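Local structure of variant surface glycoprotein MITat 1.13 (6Z8H) at residues A105-V109 / A270-A276; L133-E139 / K151-L157; L197-A202 / T243-R247. The protein probably forms part of the dense glycoprotein coat on the trypanosome surface, whose antigenic switching would let the parasite evade the host immune response. The contacts are given in a common frame with arbitrary orientation. Numbering follows the deposited sequence.

How the interactions relate
From the N terminus, the chain first supplies residues 105-109 on the long helix 78-129, and interaction 1 closes the widest loop when residues 270-276, at the end of helix 260-273, return to that helix. Both other contacts fall within this loop, in series: interaction 2 pairs 133-139 with 151-157 across an 11-residue connection, and interaction 3 then brings 243-247 back to 197-202. These two lie at opposite margins of one antiparallel sheet, their centres 13 Å apart and nearest atoms about 5 Å, and both touch the second subunit, as does R106 of interaction 1. Interaction 1 sits in the helical body, its centre 51 and 52 Å from theirs.

Interaction 1. Residues A105-V109 / A270-A276. With SO4 (sulfate ion), chain G.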
loop_
_atom_site.group_PDB
_atom_site.type_symbol
_atom_site.label_atom_id
_atom_site.label_comp_id
_atom_site.label_asym_id
_atom_site.label_seq_id
_atom_site.Cartn_x
_atom_site.Cartn_y
_atom_site.Cartn_z
ATOM N N ALA A 105 -6.869 9.110 6.981
ATOM C CA ALA A 105 -5.561 9.037 6.347
ATOM C C ALA A 105 -5.445 7.849 5.399
ATOM O O ALA A 105 -4.720 7.936 4.393
ATOM C CB ALA A 105 -4.476 8.889 7.405
ATOM N N ARG A 106 -6.119 6.734 5.687
ATOM C CA ARG A 106 -5.908 5.462 5.004
ATOM C C ARG A 106 -5.991 5.637 3.489
ATOM O O ARG A 106 -5.025 5.277 2.795
ATOM C CB ARG A 106 -6.871 4.391 5.543
ATOM C CG ARG A 106 -6.784 3.062 4.792
ATOM C CD ARG A 106 -7.651 1.983 5.461
ATOM N NE ARG A 106 -7.099 1.568 6.757
ATOM C CZ ARG A 106 -7.695 1.710 7.940
ATOM N NH1 ARG A 106 -8.920 2.236 8.030
ATOM N NH2 ARG A 106 -7.068 1.295 9.050
ATOM N N PRO A 107 -7.082 6.172 2.918
ATOM C CA PRO A 107 -7.143 6.231 1.439
ATOM C C PRO A 107 -6.137 7.202 0.828
ATOM O O PRO A 107 -5.731 7.024 -0.327
ATOM C CB PRO A 107 -8.588 6.663 1.150
ATOM C CG PRO A 107 -9.045 7.344 2.441
ATOM C CD PRO A 107 -8.352 6.596 3.548
ATOM N N LEU A 108 -5.750 8.250 1.552
ATOM C CA LEU A 108 -4.741 9.176 1.041
ATOM C C LEU A 108 -3.369 8.516 1.005
ATOM O O LEU A 108 -2.627 8.666 0.029
ATOM C CB LEU A 108 -4.732 10.418 1.932
ATOM C CG LEU A 108 -6.057 11.177 1.984
ATOM C CD1 LEU A 108 -6.022 12.237 3.082
ATOM C CD2 LEU A 108 -6.390 11.815 0.656
ATOM N N VAL A 109 -3.018 7.752 2.035
ATOM C CA VAL A 109 -1.748 7.043 2.062
ATOM C C VAL A 109 -1.731 5.964 0.999
ATOM O O VAL A 109 -0.743 5.822 0.267
ATOM C CB VAL A 109 -1.484 6.476 3.463
ATOM C CG1 VAL A 109 -0.278 5.547 3.470
ATOM C CG2 VAL A 109 -1.312 7.597 4.462
ATOM N N ALA A 270 -1.604 15.843 -1.029
ATOM C CA ALA A 270 -2.970 15.573 -0.576
ATOM C C ALA A 270 -3.015 15.108 0.873
ATOM O O ALA A 270 -3.972 15.411 1.602
ATOM C CB ALA A 270 -3.630 14.525 -1.471
ATOM N N ILE A 271 -1.999 14.363 1.304
ATOM C CA ILE A 271 -1.956 13.918 2.684
ATOM C C ILE A 271 -1.772 15.119 3.594
ATOM O O ILE A 271 -2.478 15.279 4.594
ATOM C CB ILE A 271 -0.844 12.879 2.903
ATOM C CG1 ILE A 271 -1.062 11.630 2.055
ATOM C CG2 ILE A 271 -0.765 12.502 4.397
ATOM C CD1 ILE A 271 0.114 10.680 2.098
ATOM N N ARG A 272 -0.836 16.001 3.244
ATOM C CA ARG A 272 -0.575 17.185 4.058
ATOM C C ARG A 272 -1.779 18.120 4.078
ATOM O O ARG A 272 -2.142 18.658 5.130
ATOM C CB ARG A 272 0.669 17.905 3.525
ATOM C CG ARG A 272 1.891 17.010 3.423
ATOM C CD ARG A 272 3.172 17.830 3.295
ATOM N NE ARG A 272 3.104 18.706 2.141
ATOM C CZ ARG A 272 3.483 18.366 0.915
ATOM N NH1 ARG A 272 3.960 17.154 0.656
ATOM N NH2 ARG A 272 3.365 19.245 -0.069
ATOM N N SER A 273 -2.448 18.287 2.939
ATOM C CA SER A 273 -3.574 19.215 2.883
ATOM C C SER A 273 -4.720 18.747 3.764
ATOM O O SER A 273 -5.458 19.572 4.319
ATOM C CB SER A 273 -4.062 19.356 1.442
ATOM O OG SER A 273 -3.097 20.035 0.664
ATOM N N ALA A 274 -4.870 17.438 3.925
ATOM C CA ALA A 274 -5.904 16.882 4.790
ATOM C C ALA A 274 -5.499 16.867 6.261
ATOM O O ALA A 274 -6.306 16.499 7.118
ATOM C CB ALA A 274 -6.240 15.462 4.329
ATOM N N GLY A 275 -4.278 17.276 6.572
ATOM C CA GLY A 275 -3.767 17.157 7.922
ATOM C C GLY A 275 -3.624 15.739 8.403
ATOM O O GLY A 275 -3.801 15.478 9.605
ATOM N N ALA A 276 -3.328 14.810 7.495
ATOM C CA ALA A 276 -3.360 13.381 7.775
ATOM C C ALA A 276 -1.976 12.747 7.856
ATOM O O ALA A 276 -1.863 11.515 7.784
ATOM C CB ALA A 276 -4.201 12.665 6.722
HETATM S S SO4 G . -3.790 -0.290 6.525
HETATM O O1 SO4 G . -5.111 -0.279 5.955
HETATM O O2 SO4 G . -3.836 0.272 7.849
HETATM O O3 SO4 G . -2.907 0.490 5.703
HETATM O O4 SO4 G . -3.311 -1.644 6.596
#
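A270 opens the approach of 270-276 from the last turns of helix 260-273, with its CB 4.4 Å from CD2 of L108. I271 follows on the same helix: its CG1 lies 3.9 Å from CB of L108, and its CD1 reaches to 4.1 Å from CG2 of V109, so it bridges two successive residues of helix 78-129. R272 points away from that helix and instead forms a salt bridge with E183 and a hydrogen bond with Y48 of helix 34-75. A274 returns to the contact, its CB 3.5 Å from CD1 of L108. L108 thus inserts among A270, I271, A274 and A276, and with 86 Å² covered it contributes the largest share of the 273 Å² buried. G275 turns the chain with positive phi (64°): its N bonds to O of R272 at 2.9 Å, and N of A276 to O of I271 at 3.1 Å, which together end the helix. The turn sets A276 against 105-109, with its CB 3.8 Å from CB of A105 and 4.1 Å from CD1 of L108. No hydrogen bond crosses; the contact is mainly apolar side-chain packing, with A276 O also 3.7 Å from A105 CB. R106 serves another surface: its NE donates to O1 of the sulfate (2.8 Å), an ion probably from the crystallisation liquor, also hydrogen-bonded by Y52 of both subunits and R106 of the second subunit. A helix end closed by a Schellman motif packs on the long helix 78-129, in the helical body of an A-type VSG N-terminal domain.

Interaction 2. Residues L133-E139 / K151-L157; sequences LGEAKIE and KFRATSL
E139, L157 and A154 have the most surface covered in this antiparallel strand pair, 135-139 against 152-155, whose axes approach to 4.5 Å at 169°. A154 faces K137 in a hydrogen-bonded pair: K137 N donates to A154 O at 2.9 Å, and K137 CB is 3.2 Å from A154 CB. K137 O receives R153 N at 2.9 Å and, weakly, A154 N at 3.4 Å. R153 has helical phi/psi (-85/-37), and the register slips by one before the I138-F152 pair, where I138 CG1 sits 3.8 Å from the F152 ring centroid. E139 (chi1 m, chi2 t) donates its N to K151 O at 2.9 Å and directs OE2 to R153 NE, a 3.2 Å salt bridge. L157 N donates weakly to E135 O (3.1 Å), and E135 N to S156 OG (2.8 Å). N252 of the second subunit hydrogen-bonds to T155 O and L157 O. Two residues opposite one define a classic beta bulge in an antiparallel hairpin at the edge of this chain's sheet.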
loop_
_atom_site.group_PDB
_atom_site.type_symbol
_atom_site.label_atom_id
_atom_site.label_comp_id
_atom_site.label_asym_id
_atom_site.label_seq_id
_atom_site.Cartn_x
_atom_site.Cartn_y
_atom_site.Cartn_z
ATOM N N LEU A 133 21.344 3.730 -25.767
ATOM C CA LEU A 133 20.937 2.440 -26.316
ATOM C C LEU A 133 21.920 1.973 -27.397
ATOM O O LEU A 133 21.542 1.247 -28.324
ATOM C CB LEU A 133 19.509 2.487 -26.848
ATOM C CG LEU A 133 18.419 2.283 -25.775
ATOM C CD1 LEU A 133 17.099 2.406 -26.350
ATOM C CD2 LEU A 133 18.664 0.938 -25.144
ATOM N N GLY A 134 23.194 2.341 -27.262
ATOM C CA GLY A 134 24.227 1.787 -28.126
ATOM C C GLY A 134 24.252 2.388 -29.527
ATOM O O GLY A 134 23.676 3.447 -29.821
ATOM N N GLU A 135 24.885 1.644 -30.432
ATOM C CA GLU A 135 25.178 2.177 -31.763
ATOM C C GLU A 135 25.337 1.044 -32.764
ATOM O O GLU A 135 25.569 -0.118 -32.410
ATOM C CB GLU A 135 26.390 3.132 -31.752
ATOM C CG GLU A 135 27.611 2.556 -31.120
ATOM C CD GLU A 135 28.678 3.616 -30.779
ATOM O OE1 GLU A 135 28.587 4.798 -31.215
ATOM O OE2 GLU A 135 29.617 3.248 -30.042
ATOM N N ALA A 136 25.216 1.417 -34.033
ATOM C CA ALA A 136 25.597 0.577 -35.163
ATOM C C ALA A 136 26.757 1.272 -35.840
ATOM O O ALA A 136 26.629 2.435 -36.206
ATOM C CB ALA A 136 24.439 0.465 -36.141
ATOM N N LYS A 137 27.873 0.575 -35.998
ATOM C CA LYS A 137 29.052 1.173 -36.617
ATOM C C LYS A 137 29.465 0.321 -37.808
ATOM O O LYS A 137 29.902 -0.819 -37.633
ATOM C CB LYS A 137 30.184 1.312 -35.604
ATOM C CG LYS A 137 31.382 2.110 -36.114
ATOM C CD LYS A 137 32.365 2.411 -34.968
ATOM C CE LYS A 137 33.732 1.840 -35.290
ATOM N NZ LYS A 137 34.806 2.833 -35.019
ATOM N N ILE A 138 29.278 0.866 -39.000
ATOM C CA ILE A 138 29.745 0.240 -40.232
ATOM C C ILE A 138 31.153 0.723 -40.535
ATOM O O ILE A 138 31.415 1.933 -40.550
ATOM C CB ILE A 138 28.801 0.573 -41.397
ATOM C CG1 ILE A 138 27.422 -0.028 -41.154
ATOM C CG2 ILE A 138 29.431 0.110 -42.733
ATOM C CD1 ILE A 138 26.346 0.549 -42.045
ATOM N N GLU A 139 32.059 -0.222 -40.773
ATOM C CA GLU A 139 33.384 0.059 -41.316
ATOM C C GLU A 139 33.465 -0.660 -42.654
ATOM O O GLU A 139 33.487 -1.892 -42.703
ATOM C CB GLU A 139 34.468 -0.436 -40.369
ATOM C CG GLU A 139 34.294 -0.002 -38.926
ATOM C CD GLU A 139 35.313 -0.666 -38.028
ATOM O OE1 GLU A 139 36.079 -1.510 -38.543
ATOM O OE2 GLU A 139 35.352 -0.340 -36.823
ATOM N N LYS A 151 30.724 -6.219 -41.763
ATOM C CA LYS A 151 31.206 -4.845 -41.730
ATOM C C LYS A 151 30.556 -4.016 -40.631
ATOM O O LYS A 151 30.945 -2.858 -40.425
ATOM C CB LYS A 151 31.023 -4.177 -43.093
ATOM C CG LYS A 151 31.858 -4.847 -44.204
ATOM C CD LYS A 151 31.856 -4.065 -45.495
ATOM C CE LYS A 151 32.716 -4.713 -46.588
ATOM N NZ LYS A 151 32.804 -3.842 -47.774
ATOM N N PHE A 152 29.610 -4.594 -39.892
ATOM C CA PHE A 152 29.048 -3.953 -38.703
ATOM C C PHE A 152 29.916 -4.365 -37.530
ATOM O O PHE A 152 29.742 -5.439 -36.950
ATOM C CB PHE A 152 27.617 -4.396 -38.466
ATOM C CG PHE A 152 26.636 -3.822 -39.433
ATOM C CD1 PHE A 152 26.539 -4.305 -40.735
ATOM C CD2 PHE A 152 25.828 -2.767 -39.057
ATOM C CE1 PHE A 152 25.597 -3.780 -41.596
ATOM C CE2 PHE A 152 24.901 -2.250 -39.911
ATOM C CZ PHE A 152 24.788 -2.734 -41.174
ATOM N N ARG A 153 30.898 -3.531 -37.195
ATOM C CA ARG A 153 31.785 -3.938 -36.115
ATOM C C ARG A 153 31.209 -3.569 -34.754
ATOM O O ARG A 153 31.335 -4.334 -33.791
ATOM C CB ARG A 153 33.181 -3.361 -36.278
ATOM C CG ARG A 153 34.185 -4.143 -35.445
ATOM C CD ARG A 153 35.559 -3.543 -35.500
ATOM N NE ARG A 153 35.764 -2.493 -34.510
ATOM C CZ ARG A 153 36.038 -2.714 -33.227
ATOM N NH1 ARG A 153 36.113 -3.953 -32.764
ATOM N NH2 ARG A 153 36.228 -1.690 -32.407
ATOM N N ALA A 154 30.556 -2.422 -34.649
ATOM C CA ALA A 154 29.771 -2.103 -33.474
ATOM C C ALA A 154 28.327 -2.419 -33.818
ATOM O O ALA A 154 27.855 -2.081 -34.925
ATOM C CB ALA A 154 29.927 -0.643 -33.040
ATOM N N THR A 155 27.684 -3.166 -32.916
ATOM C CA THR A 155 26.282 -3.479 -32.987
ATOM C C THR A 155 25.693 -3.501 -31.593
ATOM O O THR A 155 24.859 -4.357 -31.276
ATOM C CB THR A 155 26.032 -4.838 -33.614
ATOM O OG1 THR A 155 26.823 -5.814 -32.935
ATOM C CG2 THR A 155 26.378 -4.812 -35.050
ATOM N N SER A 156 26.153 -2.591 -30.725
ATOM C CA SER A 156 25.615 -2.445 -29.376
ATOM C C SER A 156 24.188 -1.912 -29.353
ATOM O O SER A 156 23.567 -1.915 -28.282
ATOM C CB SER A 156 26.516 -1.502 -28.584
ATOM O OG SER A 156 26.605 -0.246 -29.227
ATOM N N LEU A 157 23.639 -1.498 -30.493
ATOM C CA LEU A 157 22.308 -0.916 -30.552
ATOM C C LEU A 157 21.289 -1.844 -29.907
ATOM O O LEU A 157 21.212 -3.030 -30.234
ATOM C CB LEU A 157 21.909 -0.643 -32.001
ATOM C CG LEU A 157 20.734 0.311 -32.211
ATOM C CD1 LEU A 157 21.070 1.739 -31.800
ATOM C CD2 LEU A 157 20.216 0.293 -33.630
HETATM O O HOH W 1 29.058 0.707 -28.593
#

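Interaction 3. Residues L197-A202 / T243-R247; sequences LDATCA and TNNKR
L197 begins an extended segment within strand 194-202, its CA-to-CB bond pointing away from 243-247 and its side chain (chi1 t, chi2 p) packed on L157 of the second subunit. At D198 the CA lies 3.3 Å from R247 O in a CA-H...O contact, while OD2 is hydrogen-bonded to T227 OG1. A199 forms the one bridge, an antiparallel hydrogen-bonded pair with R247 (CA-CA 5.7 Å): A199 N donates to R247 O at 2.9 Å and R247 N to A199 O at 3.2 Å. T200 (chi1 m) brings OG1 to 3.2 Å from K246 CA. C201 N then donates to T243 O at 3.1 Å, although residues 243-246 are not strand; T243 and N244 have turn-like phi/psi (-70/-16, -87/14). C201, chi1 t, is disulfide-bonded to C211. A202 CA ends 5.2 Å from N244 CA. All three hydrogen bonds across the contact join main-chain atoms, so its polar part does not depend on side-chain groups, while T243, R247 and T200 add the largest covered surfaces.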
loop_
_atom_site.group_PDB
_atom_site.type_symbol
_atom_site.label_atom_id
_atom_site.label_comp_id
_atom_site.label_asym_id
_atom_site.label_seq_id
_atom_site.Cartn_x
_atom_site.Cartn_y
_atom_site.Cartn_z
ATOM N N LEU A 197 19.363 11.031 -32.322
ATOM C CA LEU A 197 20.066 10.259 -33.325
ATOM C C LEU A 197 21.469 10.847 -33.396
ATOM O O LEU A 197 21.633 12.004 -33.814
ATOM C CB LEU A 197 19.340 10.391 -34.654
ATOM C CG LEU A 197 20.111 9.902 -35.876
ATOM C CD1 LEU A 197 20.574 8.460 -35.726
ATOM C CD2 LEU A 197 19.251 10.071 -37.127
ATOM N N ASP A 198 22.445 10.128 -32.830
ATOM C CA ASP A 198 23.854 10.518 -32.880
ATOM C C ASP A 198 24.488 9.927 -34.131
ATOM O O ASP A 198 24.261 8.761 -34.473
ATOM C CB ASP A 198 24.618 10.024 -31.648
ATOM C CG ASP A 198 24.185 10.720 -30.367
ATOM O OD1 ASP A 198 23.867 11.939 -30.403
ATOM O OD2 ASP A 198 24.181 10.032 -29.325
ATOM N N ALA A 199 25.281 10.743 -34.834
ATOM C CA ALA A 199 25.872 10.306 -36.090
ATOM C C ALA A 199 27.333 10.703 -36.149
ATOM O O ALA A 199 27.723 11.763 -35.649
ATOM C CB ALA A 199 25.108 10.893 -37.275
ATOM N N THR A 200 28.136 9.798 -36.707
ATOM C CA THR A 200 29.550 10.045 -37.008
ATOM C C THR A 200 29.867 9.418 -38.358
ATOM O O THR A 200 29.563 8.239 -38.573
ATOM C CB THR A 200 30.466 9.388 -35.960
ATOM O OG1 THR A 200 30.001 9.717 -34.633
ATOM C CG2 THR A 200 31.914 9.805 -36.133
ATOM N N CYS A 201 30.488 10.195 -39.254
ATOM C CA CYS A 201 30.916 9.704 -40.559
ATOM C C CYS A 201 32.370 10.061 -40.809
ATOM O O CYS A 201 32.929 11.045 -40.309
ATOM C CB CYS A 201 29.985 10.181 -41.677
ATOM S SG CYS A 201 30.280 9.467 -43.344
ATOM N N ALA A 202 33.002 9.214 -41.559
ATOM C CA ALA A 202 34.401 9.499 -41.809
ATOM C C ALA A 202 34.731 8.787 -43.091
ATOM O O ALA A 202 34.659 7.561 -43.121
ATOM C CB ALA A 202 35.257 8.971 -40.669
ATOM N N THR A 243 32.079 16.102 -39.819
ATOM C CA THR A 243 31.296 14.833 -39.780
ATOM C C THR A 243 31.979 13.752 -38.992
ATOM O O THR A 243 31.246 13.021 -38.310
ATOM C CB THR A 243 31.073 14.362 -41.208
ATOM O OG1 THR A 243 29.681 14.530 -41.373
ATOM C CG2 THR A 243 31.657 12.996 -41.470
ATOM N N ASN A 244 33.263 13.893 -38.712
ATOM C CA ASN A 244 34.076 12.964 -37.908
ATOM C C ASN A 244 33.998 13.272 -36.407
ATOM O O ASN A 244 34.827 12.734 -35.683
ATOM C CB ASN A 244 35.513 12.902 -38.437
ATOM C CG ASN A 244 36.212 14.236 -38.608
ATOM O OD1 ASN A 244 35.589 15.254 -38.863
ATOM N ND2 ASN A 244 37.525 14.184 -38.526
ATOM N N ASN A 245 33.045 14.086 -35.973
ATOM C CA ASN A 245 32.759 14.264 -34.561
ATOM C C ASN A 245 31.346 13.755 -34.325
ATOM O O ASN A 245 30.425 13.999 -35.117
ATOM C CB ASN A 245 32.884 15.722 -34.136
ATOM C CG ASN A 245 34.181 16.339 -34.580
ATOM O OD1 ASN A 245 35.190 16.326 -33.860
ATOM N ND2 ASN A 245 34.165 16.890 -35.773
ATOM N N LYS A 246 31.194 13.017 -33.247
ATOM C CA LYS A 246 29.895 12.466 -32.904
ATOM C C LYS A 246 28.985 13.600 -32.448
ATOM O O LYS A 246 29.321 14.336 -31.511
ATOM C CB LYS A 246 30.080 11.421 -31.816
ATOM C CG LYS A 246 28.801 10.677 -31.510
ATOM C CD LYS A 246 29.016 9.586 -30.470
ATOM C CE LYS A 246 29.554 10.137 -29.157
ATOM N NZ LYS A 246 29.580 9.105 -28.070
ATOM N N ARG A 247 27.867 13.784 -33.144
ATOM C CA ARG A 247 26.911 14.820 -32.777
ATOM C C ARG A 247 25.476 14.316 -32.893
ATOM O O ARG A 247 25.165 13.437 -33.698
ATOM C CB ARG A 247 27.068 16.068 -33.659
ATOM C CG ARG A 247 28.443 16.713 -33.573
ATOM C CD ARG A 247 28.653 17.297 -32.215
ATOM N NE ARG A 247 29.872 18.107 -32.057
ATOM C CZ ARG A 247 31.010 17.666 -31.535
ATOM N NH1 ARG A 247 31.178 16.383 -31.258
ATOM N NH2 ARG A 247 32.019 18.507 -31.362
#